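Local coordinates for FBP protein (PDB 5OEY) that hydrolyses fructose 1,6-bisphosphate at its 1-phosphate to give fructose 6-phosphate and phosphate, a metal-dependent step of carbohydrate biosynthesis, at the manganese (II) ion and potassium ion site, the interface of chains A and B and the manganese (II) ion site. Residues are numbered along the deposited sequence; one frame, centred on the assembly and turned at random. Chains: chain A/B, FBP protein.

Contact 1: the manganese (II) ion and potassium ion site. Residues chain A 68, 74, 97-98, 118-123, 135, 253, 280, 284. With MN (manganese (II) ion), chain C; MN (manganese (II) ion), chain D; K (potassium ion), chain E; PO4 (phosphate ion), chain F.
The backbone leaves strand 113-118, crosses the DPLDGS motif of class 1 fructose-1,6-bisphosphatases and enters 3-10 helix 123-128, with A:Gly122 at positive phi (91°) and its N-H donating to phosphate oxygen O4. This is the metal centre of the active site. A:Asp118, CG anti to the backbone N (chi1 -180°), sets its carboxylate between the manganese ions: OD1 binds MN of chain C and OD2 MN of chain D. The first ion also takes the A:Leu120 carbonyl O and, nearly opposite, A:Glu97 OE1 at 2.2 Å. That glutamate bends at chi2, and its OE1 is shared with potassium, 2.7 Å from K; OE2 turns away into a salt bridge with A:Arg280 NH1. A:Asp68 OD2 binds K and is met by A:Arg280 NH1 from above the carboxylate plane. A:Arg280 NH2 donates to phosphate O3 (3.0 Å) with the acceptor in the guanidinium plane, and pairs with A:Glu284 OE2. A:Glu284, extended beyond CG, binds MN of chain D through OE2, while OE1 accepts A:Arg280 N at 2.9 Å on its anti lone pair. A:Asp121 OD1 binds the same ion; its OD2 receives A:Val253 N, at the start of helix 252-262, from above the plane (3.1 Å). Phosphate O2 lies between the manganese ions, 1.9 Å from MN of chain C. Phosphate and potassium may come from crystallisation, although phosphate is also a reaction product.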
# COMPACT_ATOMS: atom_id res chain seq x y z
N ASP A 68 -20.74 15.21 22.43
CA ASP A 68 -19.87 14.05 22.23
C ASP A 68 -18.43 14.39 22.65
O ASP A 68 -17.86 15.37 22.16
CB ASP A 68 -19.79 13.65 20.76
CG ASP A 68 -21.12 13.13 20.17
OD1 ASP A 68 -22.16 13.11 20.87
OD2 ASP A 68 -21.07 12.71 18.96
N ASP A 74 -11.81 11.90 15.00
CA ASP A 74 -12.81 12.95 14.73
C ASP A 74 -12.16 14.27 14.32
O ASP A 74 -12.54 14.92 13.35
CB ASP A 74 -13.69 13.25 15.95
CG ASP A 74 -14.76 12.22 16.18
OD1 ASP A 74 -15.52 11.95 15.23
OD2 ASP A 74 -14.84 11.70 17.31
N GLU A 97 -20.22 18.42 11.99
CA GLU A 97 -20.66 17.93 13.29
C GLU A 97 -19.71 18.39 14.40
O GLU A 97 -20.13 18.65 15.53
CB GLU A 97 -20.82 16.37 13.20
CG GLU A 97 -20.09 15.58 14.30
CD GLU A 97 -20.85 14.42 14.83
OE1 GLU A 97 -20.36 13.27 14.88
OE2 GLU A 97 -21.96 14.70 15.24
N GLU A 98 -18.42 18.44 14.08
CA GLU A 98 -17.39 18.74 15.06
C GLU A 98 -17.22 20.23 15.40
O GLU A 98 -16.41 20.59 16.27
CB GLU A 98 -16.02 18.21 14.59
CG GLU A 98 -15.98 16.74 14.15
CD GLU A 98 -16.66 15.79 15.14
OE1 GLU A 98 -16.47 15.95 16.36
OE2 GLU A 98 -17.37 14.86 14.67
N ASP A 118 -20.60 14.87 8.42
CA ASP A 118 -20.12 14.17 9.61
C ASP A 118 -18.81 13.54 9.18
O ASP A 118 -18.82 12.56 8.46
CB ASP A 118 -21.11 13.10 10.04
CG ASP A 118 -20.68 12.35 11.27
OD1 ASP A 118 -19.63 12.67 11.88
OD2 ASP A 118 -21.39 11.45 11.67
N PRO A 119 -17.68 14.14 9.55
CA PRO A 119 -16.43 13.70 8.97
C PRO A 119 -16.01 12.30 9.43
O PRO A 119 -15.26 11.63 8.71
CB PRO A 119 -15.44 14.74 9.47
CG PRO A 119 -16.00 15.15 10.78
CD PRO A 119 -17.47 15.19 10.55
N LEU A 120 -16.47 11.88 10.61
CA LEU A 120 -16.28 10.51 11.06
C LEU A 120 -17.42 10.03 11.92
O LEU A 120 -17.59 10.45 13.06
CB LEU A 120 -14.97 10.35 11.80
CG LEU A 120 -14.55 8.92 12.15
CD1 LEU A 120 -14.35 8.08 10.92
CD2 LEU A 120 -13.23 8.97 12.88
N ASP A 121 -18.19 9.11 11.35
CA ASP A 121 -19.36 8.53 11.98
C ASP A 121 -19.01 7.18 12.61
O ASP A 121 -18.43 6.35 11.96
CB ASP A 121 -20.49 8.36 10.95
CG ASP A 121 -21.70 7.60 11.50
OD1 ASP A 121 -22.44 8.19 12.35
OD2 ASP A 121 -21.83 6.42 11.11
N GLY A 122 -19.39 7.02 13.88
CA GLY A 122 -19.16 5.83 14.64
C GLY A 122 -17.86 5.85 15.39
O GLY A 122 -17.34 4.81 15.70
N SER A 123 -17.34 7.04 15.71
CA SER A 123 -15.96 7.16 16.23
C SER A 123 -15.67 6.35 17.50
O SER A 123 -14.51 6.04 17.77
CB SER A 123 -15.53 8.63 16.41
OG SER A 123 -16.62 9.53 16.19
N ILE A 135 -20.21 11.15 6.27
CA ILE A 135 -21.48 11.45 5.61
C ILE A 135 -21.46 12.90 5.17
O ILE A 135 -20.96 13.74 5.90
CB ILE A 135 -22.69 11.22 6.54
CG1 ILE A 135 -22.66 9.80 7.13
CG2 ILE A 135 -24.02 11.40 5.80
CD1 ILE A 135 -23.54 9.63 8.33
N VAL A 253 -23.48 4.46 9.35
CA VAL A 253 -23.09 4.22 7.96
C VAL A 253 -23.02 2.72 7.68
O VAL A 253 -23.56 2.24 6.69
CB VAL A 253 -21.76 4.92 7.63
CG1 VAL A 253 -21.26 4.52 6.26
CG2 VAL A 253 -21.93 6.45 7.68
N ARG A 280 -28.61 13.64 13.93
CA ARG A 280 -28.69 15.01 13.51
C ARG A 280 -29.26 15.10 12.12
O ARG A 280 -28.98 14.28 11.28
CB ARG A 280 -27.32 15.60 13.50
CG ARG A 280 -26.77 15.84 14.87
CD ARG A 280 -26.27 14.55 15.45
NE ARG A 280 -25.21 14.88 16.39
CZ ARG A 280 -24.11 14.16 16.56
NH1 ARG A 280 -23.21 14.60 17.40
NH2 ARG A 280 -23.89 13.02 15.90
N GLU A 284 -26.48 13.84 9.07
CA GLU A 284 -26.66 12.40 9.22
C GLU A 284 -27.95 11.95 8.57
O GLU A 284 -27.93 11.25 7.57
CB GLU A 284 -26.62 12.01 10.69
CG GLU A 284 -25.26 12.23 11.34
CD GLU A 284 -25.20 11.91 12.83
OE1 GLU A 284 -26.22 12.11 13.54
OE2 GLU A 284 -24.12 11.50 13.32
MN MN C . -18.87 12.10 13.84
MN MN D . -22.41 10.20 13.16
K K E . -19.64 12.19 17.30
P PO4 F . -20.96 10.03 15.43
O1 PO4 F . -20.14 10.17 16.70
O2 PO4 F . -20.23 10.83 14.37
O3 PO4 F . -22.36 10.51 15.61
O4 PO4 F . -21.16 8.58 15.09

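Contact 2: the interface of chains A and B. Residues chain A 202-207; chain B 55, 57.
The end of strand 198-203 and the loop after it meet a loop of the neighbouring subunit in the two-fold interface of this class 1 fructose-1,6-bisphosphatase, a homotetramer. B:Tyr57 is the inserted side chain, with 105 Å² of its surface hidden; CG stands anti to the backbone N (chi1 -173°), sending the ring lengthwise along A:Thr202 to A:Ile206. A:His203 comes over one face of that ring. Its CD2 lies near the rim of the face, 3.7 Å from B:Tyr57 CG, and the imidazole is tilted by about 45° against the phenol plane, so that its CD2 corner meets the face. The opposite part of the imidazole reaches the second partner residue: A:His203 CE1 touches the methyl CD1 of B:Leu55 at 3.9 Å, the two side chains set nearly perpendicular. Rotation of the histidine ring is held from within its own chain by a hydrogen bond in the ring plane between A:Thr202 OG1 and A:His203 ND1 (2.8 Å), of undecided direction. At the edge of the tyrosine ring, and in its plane, sits the carbonyl O of A:Pro204, 3.4 Å from B:Tyr57 OH in a weak hydrogen bond. The proline ring lies alongside the phenol, pointing the other way, with A:Pro204 CD 3.9 Å from B:Tyr57 CE2. A:Ile206 lies across the hydroxyl tip, its CG1 3.6 Å from B:Tyr57 OH. The two-fold axis repeats the patch with the chains exchanged.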
# COMPACT_ATOMS: atom_id res chain seq x y z
N THR A 202 -18.34 0.01 -8.67
CA THR A 202 -18.53 -1.41 -8.39
C THR A 202 -19.98 -1.79 -8.14
O THR A 202 -20.36 -2.94 -8.39
CB THR A 202 -17.73 -1.87 -7.16
OG1 THR A 202 -18.02 -1.01 -6.04
CG2 THR A 202 -16.23 -1.87 -7.44
N HIS A 203 -20.79 -0.86 -7.63
CA HIS A 203 -22.19 -1.13 -7.28
C HIS A 203 -23.07 -0.10 -7.99
O HIS A 203 -23.58 0.83 -7.35
CB HIS A 203 -22.39 -1.07 -5.76
CG HIS A 203 -21.64 -2.11 -4.99
ND1 HIS A 203 -20.27 -2.09 -4.84
CD2 HIS A 203 -22.06 -3.20 -4.31
CE1 HIS A 203 -19.88 -3.13 -4.13
NE2 HIS A 203 -20.95 -3.82 -3.79
N PRO A 204 -23.22 -0.22 -9.32
CA PRO A 204 -24.08 0.75 -10.04
C PRO A 204 -25.56 0.51 -9.78
O PRO A 204 -25.95 -0.64 -9.53
CB PRO A 204 -23.73 0.48 -11.50
CG PRO A 204 -23.39 -0.99 -11.53
CD PRO A 204 -22.71 -1.28 -10.22
N HIS A 205 -26.36 1.57 -9.84
CA HIS A 205 -27.82 1.51 -9.66
C HIS A 205 -28.23 0.63 -8.50
O HIS A 205 -28.89 -0.38 -8.68
CB HIS A 205 -28.54 1.09 -10.97
CG HIS A 205 -28.17 1.94 -12.14
ND1 HIS A 205 -27.52 1.44 -13.25
CD2 HIS A 205 -28.30 3.27 -12.35
CE1 HIS A 205 -27.28 2.42 -14.10
NE2 HIS A 205 -27.74 3.55 -13.58
N ILE A 206 -27.82 1.04 -7.31
CA ILE A 206 -28.18 0.35 -6.08
C ILE A 206 -29.67 0.49 -5.87
O ILE A 206 -30.21 1.62 -5.85
CB ILE A 206 -27.39 0.90 -4.85
CG1 ILE A 206 -25.94 0.41 -4.94
CG2 ILE A 206 -28.00 0.43 -3.53
CD1 ILE A 206 -24.98 1.11 -4.02
N SER A 207 -30.34 -0.65 -5.74
CA SER A 207 -31.77 -0.70 -5.55
C SER A 207 -32.04 -1.46 -4.26
O SER A 207 -31.70 -2.63 -4.13
CB SER A 207 -32.46 -1.38 -6.75
OG SER A 207 -33.84 -1.07 -6.77
N LEU B 55 -17.55 -10.71 -5.41
CA LEU B 55 -18.57 -10.31 -4.47
C LEU B 55 -20.07 -10.64 -4.70
O LEU B 55 -20.90 -10.52 -3.76
CB LEU B 55 -18.63 -8.82 -4.51
CG LEU B 55 -17.70 -8.03 -3.63
CD1 LEU B 55 -18.32 -6.62 -3.47
CD2 LEU B 55 -17.45 -8.67 -2.28
N TYR B 57 -22.36 -8.78 -6.71
CA TYR B 57 -23.36 -7.70 -6.93
C TYR B 57 -24.10 -7.80 -8.28
O TYR B 57 -23.60 -8.42 -9.20
CB TYR B 57 -22.76 -6.31 -6.79
CG TYR B 57 -23.83 -5.26 -6.85
CD1 TYR B 57 -24.77 -5.21 -5.83
CD2 TYR B 57 -23.97 -4.39 -7.93
CE1 TYR B 57 -25.79 -4.28 -5.85
CE2 TYR B 57 -24.98 -3.44 -7.95
CZ TYR B 57 -25.89 -3.40 -6.90
OH TYR B 57 -26.92 -2.49 -6.91

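Contact 3: the manganese (II) ion site. Residues chain B 74, 97-98, 118-123, 280, 284. With MN (manganese (II) ion), chain G; MN (manganese (II) ion), chain H; PO4 (phosphate ion), chain I.
Two carboxylates span the pair of manganese ions, which lie 3.4 Å apart (MN of chain G to MN of chain H). B:Glu97 is fully drawn out, CG anti to the backbone N (chi1 -176°) and the chain extended beyond it, so that OE1 binds MN of chain G and OE2 binds MN of chain H at 2.1 Å. B:Asp118, also with CG anti to the backbone N, places OD1 on the first ion and OD2 on the second. MN of chain G further takes the B:Leu120 carbonyl O, nearly opposite B:Glu97 OE1 (167°), and water 1 at 2.1 Å. MN of chain H receives B:Glu284 OE2 and phosphate O1, the latter modelled too close to be taken literally. B:Asp121 OD1 stays 3.5 Å from MN of chain H and is not a bonded ligand. Around this shell, B:Gly122 N donates to phosphate O4 at 3.2 Å. B:Ser123 OG donates mainly to B:Asp74, 2.8 Å from OD1 on its syn lone pair; its approach to phosphate O4 is a weak alternative for the same hydrogen. B:Glu284 is positioned by the backbone: B:Arg280 N gives an almost straight bond (176° at H) to the anti lone pair of OE1, 2.8 Å away. The B:Arg280 guanidinium turns away from the metals. Ions held this way would polarise a phosphate and could activate water for hydrolysis of the sugar 1-phosphate.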
# COMPACT_ATOMS: atom_id res chain seq x y z
N ASP B 74 -14.51 -17.68 0.34
CA ASP B 74 -14.32 -18.84 1.18
C ASP B 74 -13.30 -19.78 0.55
O ASP B 74 -12.41 -20.33 1.22
CB ASP B 74 -15.62 -19.60 1.38
CG ASP B 74 -16.51 -18.98 2.43
OD1 ASP B 74 -16.03 -18.81 3.59
OD2 ASP B 74 -17.71 -18.75 2.13
N GLU B 97 -13.01 -25.59 8.01
CA GLU B 97 -14.46 -25.47 7.89
C GLU B 97 -14.99 -25.77 6.50
O GLU B 97 -16.05 -26.35 6.36
CB GLU B 97 -14.87 -24.05 8.25
CG GLU B 97 -16.36 -23.76 8.28
CD GLU B 97 -16.64 -22.32 8.56
OE1 GLU B 97 -16.49 -21.53 7.65
OE2 GLU B 97 -17.05 -21.99 9.69
N GLU B 98 -14.23 -25.41 5.48
CA GLU B 98 -14.63 -25.61 4.06
C GLU B 98 -14.51 -27.05 3.52
O GLU B 98 -14.85 -27.30 2.38
CB GLU B 98 -13.83 -24.65 3.14
CG GLU B 98 -13.83 -23.18 3.56
CD GLU B 98 -15.21 -22.65 3.91
OE1 GLU B 98 -16.18 -22.97 3.18
OE2 GLU B 98 -15.36 -21.93 4.93
N ASP B 118 -11.04 -21.72 10.50
CA ASP B 118 -12.09 -21.15 9.71
C ASP B 118 -11.40 -20.10 8.86
O ASP B 118 -11.10 -19.03 9.36
CB ASP B 118 -13.16 -20.52 10.61
CG ASP B 118 -14.33 -19.95 9.83
OD1 ASP B 118 -14.37 -20.05 8.59
OD2 ASP B 118 -15.22 -19.39 10.49
N PRO B 119 -11.16 -20.38 7.57
CA PRO B 119 -10.34 -19.47 6.78
C PRO B 119 -11.01 -18.13 6.48
O PRO B 119 -10.33 -17.15 6.26
CB PRO B 119 -10.10 -20.26 5.49
CG PRO B 119 -11.34 -21.06 5.34
CD PRO B 119 -11.67 -21.48 6.74
N LEU B 120 -12.34 -18.10 6.48
CA LEU B 120 -13.08 -16.85 6.37
C LEU B 120 -14.42 -16.91 7.10
O LEU B 120 -15.34 -17.60 6.68
CB LEU B 120 -13.31 -16.48 4.91
CG LEU B 120 -13.90 -15.10 4.66
CD1 LEU B 120 -13.01 -14.02 5.20
CD2 LEU B 120 -14.05 -14.91 3.19
N ASP B 121 -14.47 -16.20 8.22
CA ASP B 121 -15.62 -16.16 9.10
C ASP B 121 -16.46 -14.94 8.78
O ASP B 121 -15.94 -13.84 8.71
CB ASP B 121 -15.17 -16.10 10.57
CG ASP B 121 -16.33 -15.84 11.52
OD1 ASP B 121 -17.17 -16.77 11.73
OD2 ASP B 121 -16.40 -14.72 12.07
N GLY B 122 -17.75 -15.17 8.60
CA GLY B 122 -18.69 -14.14 8.30
C GLY B 122 -18.81 -13.89 6.82
O GLY B 122 -19.28 -12.84 6.44
N SER B 123 -18.53 -14.88 5.98
CA SER B 123 -18.47 -14.68 4.51
C SER B 123 -19.72 -14.09 3.85
O SER B 123 -19.62 -13.49 2.80
CB SER B 123 -18.08 -15.96 3.76
OG SER B 123 -18.03 -17.09 4.64
N ARG B 280 -19.18 -23.97 15.51
CA ARG B 280 -18.43 -25.20 15.44
C ARG B 280 -17.38 -25.21 16.56
O ARG B 280 -16.77 -24.19 16.84
CB ARG B 280 -17.75 -25.30 14.08
CG ARG B 280 -18.64 -25.72 12.92
CD ARG B 280 -20.12 -25.43 13.03
NE ARG B 280 -20.77 -25.63 11.72
CZ ARG B 280 -21.10 -26.83 11.18
NH1 ARG B 280 -20.88 -27.99 11.82
NH2 ARG B 280 -21.65 -26.91 9.98
N GLU B 284 -14.01 -22.62 15.68
CA GLU B 284 -14.67 -21.36 16.04
C GLU B 284 -14.71 -21.17 17.55
O GLU B 284 -14.02 -20.32 18.08
CB GLU B 284 -16.08 -21.28 15.43
CG GLU B 284 -16.09 -21.21 13.91
CD GLU B 284 -17.49 -21.20 13.29
OE1 GLU B 284 -18.43 -21.78 13.87
OE2 GLU B 284 -17.66 -20.56 12.20
MN MN G . -16.10 -19.49 7.31
MN MN H . -17.40 -20.06 10.42
P PO4 I . -19.49 -18.94 8.72
O1 PO4 I . -18.24 -19.33 9.47
O2 PO4 I . -20.05 -20.21 8.13
O3 PO4 I . -20.51 -18.31 9.68
O4 PO4 I . -19.07 -17.96 7.62
O HOH W 1 -14.70 -19.99 5.84

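Contacts 1 and 3 are the same active site in two subunits, the centres of their C-alpha atoms about 32 Å apart; contact 2 lies about 25 Å from each by the same measure. The copies differ: A:Glu97 serves one manganese and potassium, whereas B:Glu97 spans both manganese ions and B:Arg280 has swung away compared with A:Arg280, which suggests that these side chains can adopt more than one arrangement. Contact 2 shares no residue with the others, yet B:Tyr57 precedes helix 72-87 of its own chain, which carries B:Asp74 of contact 3, a possible route from subunit packing to that metal centre; the symmetric twin would serve contact 1.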